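Local coordinates for Hut operon positive regulatory protein (Bacillus subtilis, PDB 4H4L), which binds regulatory sequences on mRNA in the presence of histidine, suppressing transcription termination and so activating the hut operon for histidine utilization, at residues A[77-82]-A[121-126]. The protein carries 1 engineered substitution. Numbering follows the deposited sequence.
Sequences HATMEA and IAVSLY. With ZN (zinc ion), chain N; HIS (histidine), chain M.
Thr79 OG1 is hydrogen-bonded to the carbonyl oxygen of Leu75, one turn back on the same helix, and Val123 packs against it with both methyls. Val123 CG1 and CG2 each lie 4.0 Å from Thr79 OG1. With chi1 at -56°, OG1 stands beside its own backbone N, anti to the carbonyl carbon. The bond to Leu75 O satisfies it within the helix, although it borders an apolar interface. This is helix-on-sheet packing in the core of the HutP fold. Helix 70-87 lies on one face of a four-stranded antiparallel sheet, over the inner strand 120-130. The two segments run in roughly the same direction, at 35°, and their axes come within 7.6 Å. Ile121, Val123 and Leu125 point toward the helix. Ala122 and Ser124 point to the other face, where helix 9-17 packs. The small alanines Ala78 and Ala82, one turn apart, allow a close approach. Ala78 CB meets Val123 CG2 at 3.6 Å, while Ile121 CG2 touches Ala78 CB at 4.0 Å. Ala82 CB touches the strand backbone, 3.2 Å from Val123 O. On the side of the helix turned from the strand, His77 helps to bind the effector histidine. Its NE2 coordinates the zinc ion at 2.1 Å, and NE2 of the bound histidine is a second ligand. His73 of the same chain and His138 of a neighbouring subunit complete the site, so the metal joins subunits of the hexamer. The same helix thus carries the metal site on one side and core contacts on the other. At the far end of these contacts, Leu125 CD1 lies 3.6 Å from Ala82 CB and equally 3.6 Å from Ala82 O.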
ATOM      1  N   HIS A  77       9.617   0.786  14.590  1.00 41.02           N
ATOM      2  CA  HIS A  77       8.850   1.630  13.723  1.00 40.63           C
ATOM      3  C   HIS A  77       9.636   2.609  12.929  1.00 42.87           C
ATOM      4  O   HIS A  77       9.260   2.893  11.786  1.00 42.07           O
ATOM      5  CB  HIS A  77       7.731   2.291  14.485  1.00 40.84           C
ATOM      6  CG  HIS A  77       6.590   1.357  14.756  1.00 39.45           C
ATOM      7  ND1 HIS A  77       5.677   1.055  13.832  1.00 36.62           N
ATOM      8  CD2 HIS A  77       6.258   0.628  15.883  1.00 41.97           C
ATOM      9  CE1 HIS A  77       4.801   0.182  14.332  1.00 38.46           C
ATOM     10  NE2 HIS A  77       5.144  -0.071  15.596  1.00 43.02           N
ATOM     11  N   ALA A  78      10.735   3.118  13.485  1.00 40.69           N
ATOM     12  CA  ALA A  78      11.524   4.121  12.756  1.00 40.38           C
ATOM     13  C   ALA A  78      12.170   3.453  11.562  1.00 40.54           C
ATOM     14  O   ALA A  78      12.338   4.050  10.497  1.00 40.56           O
ATOM     15  CB  ALA A  78      12.565   4.741  13.652  1.00 42.45           C
ATOM     16  N   THR A  79      12.478   2.177  11.749  1.00 42.25           N
ATOM     17  CA  THR A  79      13.024   1.356  10.703  1.00 39.01           C
ATOM     18  C   THR A  79      12.017   1.116   9.602  1.00 40.64           C
ATOM     19  O   THR A  79      12.384   1.284   8.434  1.00 45.26           O
ATOM     20  CB  THR A  79      13.497   0.012  11.261  1.00 38.71           C
ATOM     21  OG1 THR A  79      14.437   0.254  12.308  1.00 34.85           O
ATOM     22  CG2 THR A  79      14.137  -0.847  10.146  1.00 34.62           C
ATOM     23  N   MET A  80      10.782   0.709   9.952  1.00 40.33           N
ATOM     24  CA  MET A  80       9.713   0.487   8.943  1.00 44.20           C
ATOM     25  C   MET A  80       9.685   1.694   8.065  1.00 43.06           C
ATOM     26  O   MET A  80       9.712   1.594   6.834  1.00 46.61           O
ATOM     27  CB  MET A  80       8.302   0.407   9.525  1.00 48.39           C
ATOM     28  CG  MET A  80       7.967  -0.829  10.311  1.00 55.18           C
ATOM     29  SD  MET A  80       7.303  -2.066   9.215  1.00 66.54           S
ATOM     30  CE  MET A  80       8.849  -2.922   8.881  1.00 54.08           C
ATOM     31  N   GLU A  81       9.639   2.846   8.718  1.00 36.80           N
ATOM     32  CA  GLU A  81       9.566   4.078   8.000  1.00 41.38           C
ATOM     33  C   GLU A  81      10.741   4.280   7.056  1.00 42.98           C
ATOM     34  O   GLU A  81      10.537   4.661   5.911  1.00 54.55           O
ATOM     35  CB  GLU A  81       9.333   5.250   8.947  1.00 41.67           C
ATOM     36  CG  GLU A  81       7.866   5.570   9.004  1.00 42.75           C
ATOM     37  CD  GLU A  81       7.506   6.510  10.114  1.00 50.96           C
ATOM     38  OE1 GLU A  81       6.707   6.103  11.009  1.00 50.43           O
ATOM     39  OE2 GLU A  81       7.996   7.660  10.057  1.00 55.40           O
ATOM     40  N   ALA A  82      11.945   3.964   7.490  1.00 39.35           N
ATOM     41  CA  ALA A  82      13.105   4.074   6.596  1.00 43.35           C
ATOM     42  C   ALA A  82      13.058   3.094   5.444  1.00 40.31           C
ATOM     43  O   ALA A  82      13.469   3.413   4.350  1.00 44.49           O
ATOM     44  CB  ALA A  82      14.429   3.940   7.368  1.00 37.08           C
ATOM     45  N   ILE A 121      14.543   9.458  17.445  1.00 56.42           N
ATOM     46  CA  ILE A 121      15.505   8.553  16.790  1.00 51.30           C
ATOM     47  C   ILE A 121      15.417   8.638  15.263  1.00 51.70           C
ATOM     48  O   ILE A 121      14.396   9.030  14.714  1.00 51.82           O
ATOM     49  CB  ILE A 121      15.394   7.108  17.344  1.00 48.45           C
ATOM     50  CG1 ILE A 121      16.573   6.246  16.901  1.00 48.65           C
ATOM     51  CG2 ILE A 121      14.070   6.470  16.980  1.00 48.20           C
ATOM     52  CD1 ILE A 121      16.636   4.931  17.645  1.00 44.03           C
ATOM     53  N   ALA A 122      16.498   8.315  14.574  1.00 47.12           N
ATOM     54  CA  ALA A 122      16.486   8.431  13.136  1.00 47.97           C
ATOM     55  C   ALA A 122      17.234   7.259  12.614  1.00 49.35           C
ATOM     56  O   ALA A 122      18.349   7.032  13.038  1.00 50.48           O
ATOM     57  CB  ALA A 122      17.154   9.711  12.676  1.00 46.26           C
ATOM     58  N   VAL A 123      16.592   6.500  11.726  1.00 46.66           N
ATOM     59  CA  VAL A 123      17.200   5.346  11.117  1.00 45.01           C
ATOM     60  C   VAL A 123      17.381   5.699   9.643  1.00 47.13           C
ATOM     61  O   VAL A 123      16.407   5.967   8.954  1.00 50.95           O
ATOM     62  CB  VAL A 123      16.310   4.124  11.329  1.00 46.92           C
ATOM     63  CG1 VAL A 123      16.977   2.884  10.797  1.00 45.34           C
ATOM     64  CG2 VAL A 123      16.005   3.942  12.813  1.00 50.64           C
ATOM     65  N   SER A 124      18.620   5.788   9.175  1.00 42.78           N
ATOM     66  CA  SER A 124      18.859   6.265   7.820  1.00 44.24           C
ATOM     67  C   SER A 124      19.507   5.149   7.047  1.00 43.12           C
ATOM     68  O   SER A 124      20.468   4.560   7.525  1.00 38.40           O
ATOM     69  CB  SER A 124      19.777   7.503   7.807  1.00 51.97           C
ATOM     70  OG  SER A 124      19.222   8.594   8.542  1.00 54.82           O
ATOM     71  N   LEU A 125      18.981   4.849   5.862  1.00 42.00           N
ATOM     72  CA  LEU A 125      19.465   3.711   5.100  1.00 41.58           C
ATOM     73  C   LEU A 125      20.092   4.189   3.802  1.00 42.98           C
ATOM     74  O   LEU A 125      19.520   5.060   3.163  1.00 46.97           O
ATOM     75  CB  LEU A 125      18.283   2.813   4.781  1.00 38.63           C
ATOM     76  CG  LEU A 125      17.592   2.155   5.964  1.00 37.55           C
ATOM     77  CD1 LEU A 125      16.303   1.501   5.499  1.00 36.05           C
ATOM     78  CD2 LEU A 125      18.520   1.110   6.554  1.00 38.50           C
ATOM     79  N   TYR A 126      21.251   3.646   3.419  1.00 41.31           N
ATOM     80  CA  TYR A 126      21.802   3.899   2.072  1.00 42.33           C
ATOM     81  C   TYR A 126      22.511   2.710   1.446  1.00 40.79           C
ATOM     82  O   TYR A 126      23.184   1.958   2.111  1.00 48.42           O
ATOM     83  CB  TYR A 126      22.701   5.153   2.015  1.00 47.69           C
ATOM     84  CG  TYR A 126      23.371   5.345   0.668  1.00 50.98           C
ATOM     85  CD1 TYR A 126      24.720   5.003   0.475  1.00 53.64           C
ATOM     86  CD2 TYR A 126      22.648   5.818  -0.429  1.00 50.88           C
ATOM     87  CE1 TYR A 126      25.331   5.144  -0.765  1.00 53.91           C
ATOM     88  CE2 TYR A 126      23.246   5.957  -1.671  1.00 53.99           C
ATOM     89  CZ  TYR A 126      24.578   5.622  -1.833  1.00 57.89           C
ATOM     90  OH  TYR A 126      25.154   5.771  -3.070  1.00 58.65           O
TER
HETATM   91 ZN    ZN N 202       3.731  -1.056  16.887  1.00 47.59          ZN
HETATM   92  N   HIS M 201       8.634  -6.866  15.380  1.00 51.55           N
HETATM   93  CA  HIS M 201       7.798  -5.693  15.730  1.00 48.76           C
HETATM   94  C   HIS M 201       8.177  -5.248  17.077  1.00 52.57           C
HETATM   95  O   HIS M 201       9.359  -4.995  17.241  1.00 51.96           O
HETATM   96  CB  HIS M 201       6.300  -5.991  15.689  1.00 49.46           C
HETATM   97  CG  HIS M 201       5.435  -4.752  15.764  1.00 42.19           C
HETATM   98  ND1 HIS M 201       4.376  -4.530  14.925  1.00 46.35           N
HETATM   99  CD2 HIS M 201       5.536  -3.638  16.567  1.00 41.57           C
HETATM  100  CE1 HIS M 201       3.827  -3.351  15.215  1.00 42.22           C
HETATM  101  NE2 HIS M 201       4.548  -2.813  16.215  1.00 44.61           N
HETATM  102  OXT HIS M 201       7.338  -5.127  17.980  1.00 50.67           O